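Local atomic coordinates of protein-tyrosine-phosphatase (Shewanella sp., PDB entry 2Z72), a protein that probably hydrolyses phosphotyrosine as a cold-active phosphatase of the calcineurin-like phosphoesterase family, with two bound zinc ions at its metal centre. Residues A[207-213]-A[252-257]; A[283-289]-A[300-306]; A[192-197]-A[224-229]. The contacts are given in a common frame with arbitrary orientation. Residue numbers count along the deposited sequence, not the author numbering.

Contact 1: residues A[207-213]-A[252-257]; sequences HGGISSE and NGPTWY. With ZN (zinc ion), chain C.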
loop_
_atom_site.group_PDB
_atom_site.type_symbol
_atom_site.label_atom_id
_atom_site.label_comp_id
_atom_site.label_asym_id
_atom_site.label_seq_id
_atom_site.Cartn_x
_atom_site.Cartn_y
_atom_site.Cartn_z
ATOM N N HIS A 207 -4.362 6.476 3.681
ATOM C CA HIS A 207 -4.488 5.334 4.572
ATOM C C HIS A 207 -5.468 5.546 5.721
ATOM O O HIS A 207 -6.346 4.698 5.943
ATOM C CB HIS A 207 -3.093 4.988 5.095
ATOM C CG HIS A 207 -3.125 3.772 5.963
ATOM N ND1 HIS A 207 -3.446 2.537 5.435
ATOM C CD2 HIS A 207 -2.913 3.578 7.273
ATOM C CE1 HIS A 207 -3.452 1.658 6.404
ATOM N NE2 HIS A 207 -3.113 2.233 7.576
ATOM N N GLY A 208 -5.320 6.621 6.471
ATOM C CA GLY A 208 -6.085 6.873 7.688
ATOM C C GLY A 208 -7.255 7.794 7.481
ATOM O O GLY A 208 -8.431 7.435 7.651
ATOM N N GLY A 209 -6.952 9.035 7.088
ATOM C CA GLY A 209 -7.986 10.046 6.825
ATOM C C GLY A 209 -7.399 11.408 7.046
ATOM O O GLY A 209 -6.353 11.594 7.588
ATOM N N ILE A 210 -8.170 12.444 6.588
ATOM C CA ILE A 210 -7.752 13.825 6.690
ATOM C C ILE A 210 -8.605 14.494 7.774
ATOM O O ILE A 210 -9.822 14.549 7.672
ATOM C CB ILE A 210 -7.870 14.539 5.333
ATOM C CG1 ILE A 210 -7.238 13.762 4.185
ATOM C CG2 ILE A 210 -7.319 15.977 5.461
ATOM C CD1 ILE A 210 -5.735 13.626 4.284
ATOM N N SER A 211 -7.916 15.013 8.767
ATOM C CA SER A 211 -8.484 15.772 9.869
ATOM C C SER A 211 -8.514 17.263 9.530
ATOM O O SER A 211 -7.862 17.722 8.597
ATOM C CB SER A 211 -7.731 15.545 11.150
ATOM O OG SER A 211 -6.399 16.085 10.993
ATOM N N SER A 212 -9.250 18.017 10.306
ATOM C CA SER A 212 -9.393 19.464 10.069
ATOM C C SER A 212 -8.074 20.179 10.253
ATOM O O SER A 212 -7.846 21.273 9.695
ATOM C CB SER A 212 -10.469 20.011 11.009
ATOM O OG SER A 212 -11.736 19.604 10.455
ATOM N N GLU A 213 -7.142 19.584 10.988
ATOM C CA GLU A 213 -5.766 20.181 11.139
ATOM C C GLU A 213 -5.068 20.323 9.809
ATOM O O GLU A 213 -4.235 21.232 9.674
ATOM C CB GLU A 213 -4.952 19.364 12.155
ATOM C CG GLU A 213 -3.545 19.846 12.423
ATOM C CD GLU A 213 -2.852 19.240 13.611
ATOM O OE1 GLU A 213 -3.485 18.358 14.209
ATOM O OE2 GLU A 213 -1.649 19.607 13.817
ATOM N N ASN A 252 -2.926 12.342 14.518
ATOM C CA ASN A 252 -4.030 13.059 13.876
ATOM C C ASN A 252 -3.827 13.215 12.374
ATOM O O ASN A 252 -4.619 13.889 11.684
ATOM C CB ASN A 252 -4.180 14.480 14.472
ATOM C CG ASN A 252 -5.584 15.054 14.281
ATOM O OD1 ASN A 252 -6.645 14.442 14.351
ATOM N ND2 ASN A 252 -5.653 16.356 14.006
ATOM N N GLY A 253 -2.729 12.654 11.846
ATOM C CA GLY A 253 -2.326 12.883 10.487
ATOM C C GLY A 253 -2.845 11.844 9.511
ATOM O O GLY A 253 -3.593 10.912 9.872
ATOM N N PRO A 254 -2.514 12.048 8.240
ATOM C CA PRO A 254 -3.135 11.229 7.211
ATOM C C PRO A 254 -2.981 9.728 7.322
ATOM O O PRO A 254 -3.846 9.026 6.779
ATOM C CB PRO A 254 -2.429 11.765 5.937
ATOM C CG PRO A 254 -2.158 13.224 6.224
ATOM C CD PRO A 254 -1.834 13.257 7.710
ATOM N N THR A 255 -1.913 9.227 7.930
ATOM C CA THR A 255 -1.716 7.789 7.990
ATOM C C THR A 255 -2.132 7.134 9.302
ATOM O O THR A 255 -2.167 5.914 9.360
ATOM C CB THR A 255 -0.259 7.420 7.695
ATOM O OG1 THR A 255 0.563 8.076 8.644
ATOM C CG2 THR A 255 0.124 7.815 6.281
ATOM N N TRP A 256 -2.579 7.917 10.278
ATOM C CA TRP A 256 -3.068 7.356 11.544
ATOM C C TRP A 256 -4.470 7.773 11.896
ATOM O O TRP A 256 -5.102 7.138 12.740
ATOM C CB TRP A 256 -2.145 7.749 12.691
ATOM C CG TRP A 256 -0.843 7.060 12.757
ATOM C CD1 TRP A 256 0.330 7.407 12.125
ATOM C CD2 TRP A 256 -0.544 5.884 13.485
ATOM N NE1 TRP A 256 1.329 6.547 12.432
ATOM C CE2 TRP A 256 0.827 5.577 13.274
ATOM C CE3 TRP A 256 -1.249 5.042 14.331
ATOM C CZ2 TRP A 256 1.461 4.484 13.856
ATOM C CZ3 TRP A 256 -0.633 3.965 14.899
ATOM C CH2 TRP A 256 0.718 3.677 14.666
ATOM N N TYR A 257 -4.993 8.871 11.336
ATOM C CA TYR A 257 -6.252 9.422 11.792
ATOM C C TYR A 257 -7.390 8.452 11.638
ATOM O O TYR A 257 -7.572 7.889 10.567
ATOM C CB TYR A 257 -6.548 10.653 10.948
ATOM C CG TYR A 257 -7.798 11.428 11.338
ATOM C CD1 TYR A 257 -7.958 11.952 12.635
ATOM C CD2 TYR A 257 -8.786 11.665 10.387
ATOM C CE1 TYR A 257 -9.099 12.685 12.951
ATOM C CE2 TYR A 257 -9.910 12.399 10.741
ATOM C CZ TYR A 257 -10.072 12.887 12.012
ATOM O OH TYR A 257 -11.198 13.623 12.300
HETATM ZN ZN ZN C . -2.910 1.395 9.386
HETATM O O HOH W 1 -5.182 13.860 8.885
HETATM O O HOH W 2 -10.907 16.591 12.204
HETATM O O HOH W 3 -8.101 18.125 13.491
HETATM O O HOH W 4 -3.754 -0.219 10.112
#
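This contact reaches the two-zinc centre of the calcineurin-like fold at one end, through H207 of the HGG motif familiar from these phosphoesterases. H207 NE2 binds a zinc ion at 2.0 Å, and water 4 lies at 2.0 Å from the same metal. D114, N149 and H286 complete this site, and H207 ND1 is hydrogen-bonded to T112 O. The two glycines of the motif share one acceptor. G208 N and G209 N donate to P254 O at 2.8 and 3.1 Å. A side chain on G208 would clash with P254 O and Y257 N. The backbone of G209 has a conformation suited to glycine. G209 O in turn receives a CA-H...O contact from P254 CA at 3.3 Å. Further on, S211 OG donates to N252 O at 2.9 Å, and S211 CB lies over the face of the Y257 ring, 3.6 Å from its centroid, in a CH-pi contact. N252 ND2 donates to E213 OE1 at 3.0 Å, while E213 OE2 forms a salt bridge with R217. Water 1 is hydrogen-bonded to G209 O, S211 N and N252 O. In the fold, 207-213 runs from strand 203-206 into helix 212-216. The 252-257 loop follows helix 243-249, whose F247 touches S211, E213 and N252. W256 rests on helix 149-156.

Contact 2: residues A[283-289]-A[300-306]; sequences VVGHTSQ and VIAVDSS. With ZN (zinc ion), chain C.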
loop_
_atom_site.group_PDB
_atom_site.type_symbol
_atom_site.label_atom_id
_atom_site.label_comp_id
_atom_site.label_asym_id
_atom_site.label_seq_id
_atom_site.Cartn_x
_atom_site.Cartn_y
_atom_site.Cartn_z
ATOM N N VAL A 283 -11.691 7.712 0.361
ATOM C CA VAL A 283 -11.482 6.274 0.496
ATOM C C VAL A 283 -10.294 6.064 1.430
ATOM O O VAL A 283 -9.194 6.603 1.157
ATOM C CB VAL A 283 -11.224 5.691 -0.878
ATOM C CG1 VAL A 283 -10.775 4.197 -0.765
ATOM C CG2 VAL A 283 -12.460 5.744 -1.718
ATOM N N VAL A 284 -10.521 5.306 2.496
ATOM C CA VAL A 284 -9.496 5.105 3.506
ATOM C C VAL A 284 -9.412 3.627 3.928
ATOM O O VAL A 284 -10.401 2.875 3.817
ATOM C CB VAL A 284 -9.761 5.931 4.777
ATOM C CG1 VAL A 284 -9.811 7.400 4.422
ATOM C CG2 VAL A 284 -11.069 5.529 5.470
ATOM N N GLY A 285 -8.246 3.275 4.396
ATOM C CA GLY A 285 -8.015 1.963 5.013
ATOM C C GLY A 285 -7.899 2.111 6.512
ATOM O O GLY A 285 -8.736 2.832 7.129
ATOM N N HIS A 286 -6.899 1.466 7.115
ATOM C CA HIS A 286 -6.363 1.611 8.442
ATOM C C HIS A 286 -7.233 1.101 9.572
ATOM O O HIS A 286 -6.699 0.491 10.500
ATOM C CB HIS A 286 -5.957 3.077 8.719
ATOM C CG HIS A 286 -5.263 3.365 9.998
ATOM N ND1 HIS A 286 -4.089 2.831 10.433
ATOM C CD2 HIS A 286 -5.611 4.261 10.970
ATOM C CE1 HIS A 286 -3.815 3.370 11.598
ATOM N NE2 HIS A 286 -4.709 4.262 11.981
ATOM N N THR A 287 -8.497 1.421 9.568
ATOM C CA THR A 287 -9.478 1.044 10.565
ATOM C C THR A 287 -10.326 -0.103 10.011
ATOM O O THR A 287 -11.156 0.100 9.134
ATOM C CB THR A 287 -10.319 2.262 10.988
ATOM O OG1 THR A 287 -9.473 3.339 11.362
ATOM C CG2 THR A 287 -11.185 1.872 12.205
ATOM N N SER A 288 -10.057 -1.320 10.554
ATOM C CA SER A 288 -10.526 -2.521 9.893
ATOM C C SER A 288 -12.037 -2.711 10.062
ATOM O O SER A 288 -12.566 -2.613 11.166
ATOM C CB SER A 288 -9.815 -3.744 10.432
ATOM O OG SER A 288 -8.398 -3.535 10.401
ATOM N N GLN A 289 -12.658 -3.045 8.968
ATOM C CA GLN A 289 -14.092 -3.355 8.875
ATOM C C GLN A 289 -14.345 -4.793 8.430
ATOM O O GLN A 289 -13.444 -5.475 7.929
ATOM C CB GLN A 289 -14.756 -2.412 7.851
ATOM C CG GLN A 289 -14.503 -0.958 8.126
ATOM C CD GLN A 289 -14.890 -0.509 9.504
ATOM O OE1 GLN A 289 -14.123 0.183 10.224
ATOM N NE2 GLN A 289 -16.067 -0.887 9.867
ATOM N N VAL A 300 -17.604 8.571 2.793
ATOM C CA VAL A 300 -16.383 7.856 3.160
ATOM C C VAL A 300 -16.606 6.400 2.769
ATOM O O VAL A 300 -17.635 5.813 3.113
ATOM C CB VAL A 300 -16.049 7.953 4.662
ATOM C CG1 VAL A 300 -14.946 6.957 5.043
ATOM C CG2 VAL A 300 -15.594 9.342 5.086
ATOM N N ILE A 301 -15.626 5.828 2.082
ATOM C CA ILE A 301 -15.655 4.379 1.849
ATOM C C ILE A 301 -14.445 3.787 2.542
ATOM O O ILE A 301 -13.324 4.152 2.282
ATOM C CB ILE A 301 -15.681 3.964 0.380
ATOM C CG1 ILE A 301 -16.682 4.782 -0.465
ATOM C CG2 ILE A 301 -15.967 2.475 0.279
ATOM C CD1 ILE A 301 -18.139 4.553 -0.129
ATOM N N ALA A 302 -14.771 2.818 3.444
ATOM C CA ALA A 302 -13.764 2.082 4.195
ATOM C C ALA A 302 -13.360 0.867 3.395
ATOM O O ALA A 302 -14.192 0.028 3.027
ATOM C CB ALA A 302 -14.363 1.647 5.537
ATOM N N VAL A 303 -12.067 0.750 3.080
ATOM C CA VAL A 303 -11.563 -0.355 2.281
ATOM C C VAL A 303 -10.512 -1.192 3.018
ATOM O O VAL A 303 -9.878 -2.017 2.362
ATOM C CB VAL A 303 -11.059 0.127 0.901
ATOM C CG1 VAL A 303 -12.203 0.770 0.107
ATOM C CG2 VAL A 303 -9.876 1.075 0.986
ATOM N N ASP A 304 -10.415 -1.047 4.320
ATOM C CA ASP A 304 -9.758 -2.085 5.117
ATOM C C ASP A 304 -10.851 -3.089 5.433
ATOM O O ASP A 304 -11.694 -2.807 6.299
ATOM C CB ASP A 304 -9.069 -1.530 6.329
ATOM C CG ASP A 304 -8.397 -2.602 7.190
ATOM O OD1 ASP A 304 -7.684 -2.192 8.119
ATOM O OD2 ASP A 304 -8.608 -3.814 6.900
ATOM N N SER A 305 -10.855 -4.196 4.737
ATOM C CA SER A 305 -11.836 -5.247 4.892
ATOM C C SER A 305 -11.364 -6.419 5.702
ATOM O O SER A 305 -11.851 -7.539 5.553
ATOM C CB SER A 305 -12.217 -5.685 3.487
ATOM O OG SER A 305 -11.043 -6.200 2.956
ATOM N N SER A 306 -10.378 -6.163 6.549
ATOM C CA SER A 306 -9.832 -7.183 7.447
ATOM C C SER A 306 -9.124 -8.325 6.736
ATOM O O SER A 306 -9.100 -9.448 7.258
ATOM C CB SER A 306 -10.903 -7.689 8.422
ATOM O OG SER A 306 -11.335 -6.602 9.264
HETATM ZN ZN ZN C . -2.910 1.395 9.386
HETATM O O HOH W 5 -11.197 1.073 6.404
HETATM O O HOH W 4 -3.754 -0.219 10.112
#
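V283 packs its CG1 against CG2 of V303 at 3.7 Å, while its CG2 lies 4.2 Å from I301 CB. L316 of strand 315-319 touches all three side chains. V283 and I301 lie on neighbouring parallel strands, 281-284 and 300-302, paired V283 with I301 and V284 with A302. V284 N donates to I301 O at 3.0 Å, and V303 N returns a bond to V284 O at 2.8 Å. V284 points to the other face from V283, and its CG2 meets V300 CG1 at 4.2 Å. Past the strands the two segments meet again as loops. Q289 N donates to D304 O at 2.8 Å, S306 OG to Q289 O at 2.7 Å, and S288 OG to D304 OD1 at 2.7 Å. D304 OD2 accepts from S306 N at 3.0 Å, an Asx turn. Between these loops and the sheet comes the GHT sequence, whose H286 ND1 binds zinc at 2.1 Å. H286 O accepts from zinc-bound water 4 at 3.1 Å, and H286 N donates to D78, a ligand of the other zinc. The bonds flank the turn carrying H286. Neutral donors thus hold the D304 carboxylate beside the metal site, where OD1 lies close to the like-charged D78.

Contact 3: residues A[192-197]-A[224-229]; sequences RSKNTI and ANALYR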
loop_
_atom_site.group_PDB
_atom_site.type_symbol
_atom_site.label_atom_id
_atom_site.label_comp_id
_atom_site.label_asym_id
_atom_site.label_seq_id
_atom_site.Cartn_x
_atom_site.Cartn_y
_atom_site.Cartn_z
ATOM N N ARG A 192 10.199 4.416 -1.256
ATOM C CA ARG A 192 10.541 5.815 -1.054
ATOM C C ARG A 192 10.145 6.715 -2.227
ATOM O O ARG A 192 10.225 7.917 -2.107
ATOM C CB ARG A 192 12.014 5.944 -0.700
ATOM C CG ARG A 192 12.279 5.560 0.767
ATOM C CD ARG A 192 13.766 5.405 1.021
ATOM N NE ARG A 192 14.059 5.067 2.393
ATOM C CZ ARG A 192 13.978 3.846 2.911
ATOM N NH1 ARG A 192 14.287 3.673 4.192
ATOM N NH2 ARG A 192 13.604 2.839 2.178
ATOM N N SER A 193 9.703 6.124 -3.345
ATOM C CA SER A 193 9.173 6.862 -4.463
ATOM C C SER A 193 7.665 7.137 -4.348
ATOM O O SER A 193 7.125 7.905 -5.128
ATOM C CB SER A 193 9.486 6.238 -5.799
ATOM O OG SER A 193 8.678 5.096 -6.014
ATOM N N LYS A 194 7.006 6.451 -3.410
ATOM C CA LYS A 194 5.550 6.444 -3.380
ATOM C C LYS A 194 4.948 7.667 -2.713
ATOM O O LYS A 194 5.559 8.357 -1.912
ATOM C CB LYS A 194 5.079 5.130 -2.724
ATOM C CG LYS A 194 5.500 3.886 -3.492
ATOM C CD LYS A 194 5.114 3.877 -4.966
ATOM C CE LYS A 194 5.512 2.645 -5.716
ATOM N NZ LYS A 194 5.203 2.814 -7.171
ATOM N N ASN A 195 3.704 7.924 -3.138
ATOM C CA ASN A 195 2.842 8.921 -2.525
ATOM C C ASN A 195 2.193 8.347 -1.280
ATOM O O ASN A 195 2.158 7.140 -1.022
ATOM C CB ASN A 195 1.782 9.392 -3.517
ATOM C CG ASN A 195 2.385 10.182 -4.657
ATOM O OD1 ASN A 195 3.132 11.129 -4.393
ATOM N ND2 ASN A 195 2.124 9.819 -5.893
ATOM N N THR A 196 1.596 9.280 -0.524
ATOM C CA THR A 196 0.845 8.994 0.692
ATOM C C THR A 196 -0.617 9.370 0.539
ATOM O O THR A 196 -1.508 8.706 1.051
ATOM C CB THR A 196 1.539 9.646 1.891
ATOM O OG1 THR A 196 2.906 9.224 1.924
ATOM C CG2 THR A 196 0.934 9.264 3.220
ATOM N N ILE A 197 -0.911 10.488 -0.170
ATOM C CA ILE A 197 -2.246 10.947 -0.408
ATOM C C ILE A 197 -2.396 11.208 -1.900
ATOM O O ILE A 197 -1.558 11.916 -2.472
ATOM C CB ILE A 197 -2.547 12.259 0.372
ATOM C CG1 ILE A 197 -2.269 12.137 1.850
ATOM C CG2 ILE A 197 -4.004 12.689 0.153
ATOM C CD1 ILE A 197 -1.886 13.427 2.534
ATOM N N ALA A 224 2.760 17.717 1.190
ATOM C CA ALA A 224 2.760 16.577 2.128
ATOM C C ALA A 224 3.472 15.384 1.552
ATOM O O ALA A 224 4.310 14.774 2.217
ATOM C CB ALA A 224 1.317 16.266 2.464
ATOM N N ASN A 225 3.176 15.017 0.310
ATOM C CA ASN A 225 3.786 13.832 -0.291
ATOM C C ASN A 225 5.301 13.990 -0.377
ATOM O O ASN A 225 6.032 13.007 -0.169
ATOM C CB ASN A 225 3.185 13.528 -1.663
ATOM C CG ASN A 225 1.822 12.938 -1.561
ATOM O OD1 ASN A 225 1.546 12.083 -0.680
ATOM N ND2 ASN A 225 0.877 13.341 -2.400
ATOM N N ALA A 226 5.799 15.178 -0.685
ATOM C CA ALA A 226 7.212 15.403 -0.724
ATOM C C ALA A 226 7.840 15.328 0.660
ATOM O O ALA A 226 8.945 14.764 0.834
ATOM C CB ALA A 226 7.487 16.795 -1.363
ATOM N N LEU A 227 7.186 15.905 1.667
ATOM C CA LEU A 227 7.739 15.788 3.036
ATOM C C LEU A 227 7.752 14.355 3.520
ATOM O O LEU A 227 8.718 13.968 4.229
ATOM C CB LEU A 227 6.896 16.665 3.965
ATOM C CG LEU A 227 7.151 18.160 3.886
ATOM C CD1 LEU A 227 6.126 18.910 4.721
ATOM C CD2 LEU A 227 8.552 18.482 4.389
ATOM N N TYR A 228 6.740 13.580 3.157
ATOM C CA TYR A 228 6.733 12.171 3.556
ATOM C C TYR A 228 7.927 11.439 2.920
ATOM O O TYR A 228 8.601 10.663 3.611
ATOM C CB TYR A 228 5.452 11.533 3.129
ATOM C CG TYR A 228 4.249 11.763 4.017
ATOM C CD1 TYR A 228 3.037 12.275 3.576
ATOM C CD2 TYR A 228 4.299 11.387 5.365
ATOM C CE1 TYR A 228 1.986 12.466 4.371
ATOM C CE2 TYR A 228 3.207 11.532 6.191
ATOM C CZ TYR A 228 2.039 12.069 5.693
ATOM O OH TYR A 228 0.904 12.210 6.478
ATOM N N ARG A 229 8.207 11.670 1.648
ATOM C CA ARG A 229 9.326 10.998 1.033
ATOM C C ARG A 229 10.640 11.440 1.666
ATOM O O ARG A 229 11.562 10.634 1.832
ATOM C CB ARG A 229 9.346 11.272 -0.477
ATOM C CG ARG A 229 8.359 10.427 -1.267
ATOM C CD ARG A 229 8.486 10.591 -2.750
ATOM N NE ARG A 229 7.912 11.865 -3.235
ATOM C CZ ARG A 229 6.642 12.024 -3.536
ATOM N NH1 ARG A 229 5.788 11.060 -3.452
ATOM N NH2 ARG A 229 6.214 13.205 -3.975
HETATM O O HOH W 6 4.656 10.349 -0.061
HETATM O O HOH W 7 3.571 14.177 -5.071
#
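The side-chain amide of N225 pairs with backbone on the facing loop. N225 OD1 accepts from T196 N at 2.8 Å and from I197 N at 3.0 Å, and N225 ND2 donates to I197 O at 2.8 Å. The same ND2 also bonds to D65. One turn along the helix, R229 NH1 donates to N195 OD1 at 2.8 Å and, more weakly, to K194 O at 3.1 Å. N195 ND2 is taken up by M63 O. Two waters extend the network. Water 6 links K194 O, T196 OG1 and N225 O, and water 7 lies between N195 OD1 and R229 NH2. Apolar packing flanks this polar centre on the Y228 side. T196 CG2 sits over the face of the Y228 ring, 3.8 Å from its centroid, a CH-pi contact. The Y228 hydroxyl bonds to L248 O. I197 CD1 lies 4.3 Å from A224 CB and 4.4 Å from Y228 CE1, with W214 of helix 212-216 close to I197 and A224. R229 CG rests 3.2 Å from R192 O. The contact thus joins helix 221-231 to the loop between helix 186-192 and strand 197-200. Across these segments R229 meets neutral oxygens rather than a carboxylate. The backbone N-H groups of T196 and I197 and the C=O of I197 are met by one helix side chain, N225, as the loop enters the strand.

From the N terminus, segment 192-197 comes first, then 207-213, 224-229 and 252-257. Contacts 3 and 1 therefore cross. Contact 3 closes a 26-residue loop holding strands 197-200 and 203-206, and contact 1 closes a largely helical 38-residue loop that overlaps it. They touch where P254 meets Y228 and I197, and where T255 meets T196. Contact 2 follows in series and closes a short loop with strand 293-295. It meets contact 1 at the zinc ion bound by H207 and H286, with water 4 common to both. Contact 3 does not reach contact 2. Contacts 1 and 3 tie the helices after strand 203-206 to loops beside the sheet; contact 2 joins strands 281-284 and 300-302 within it.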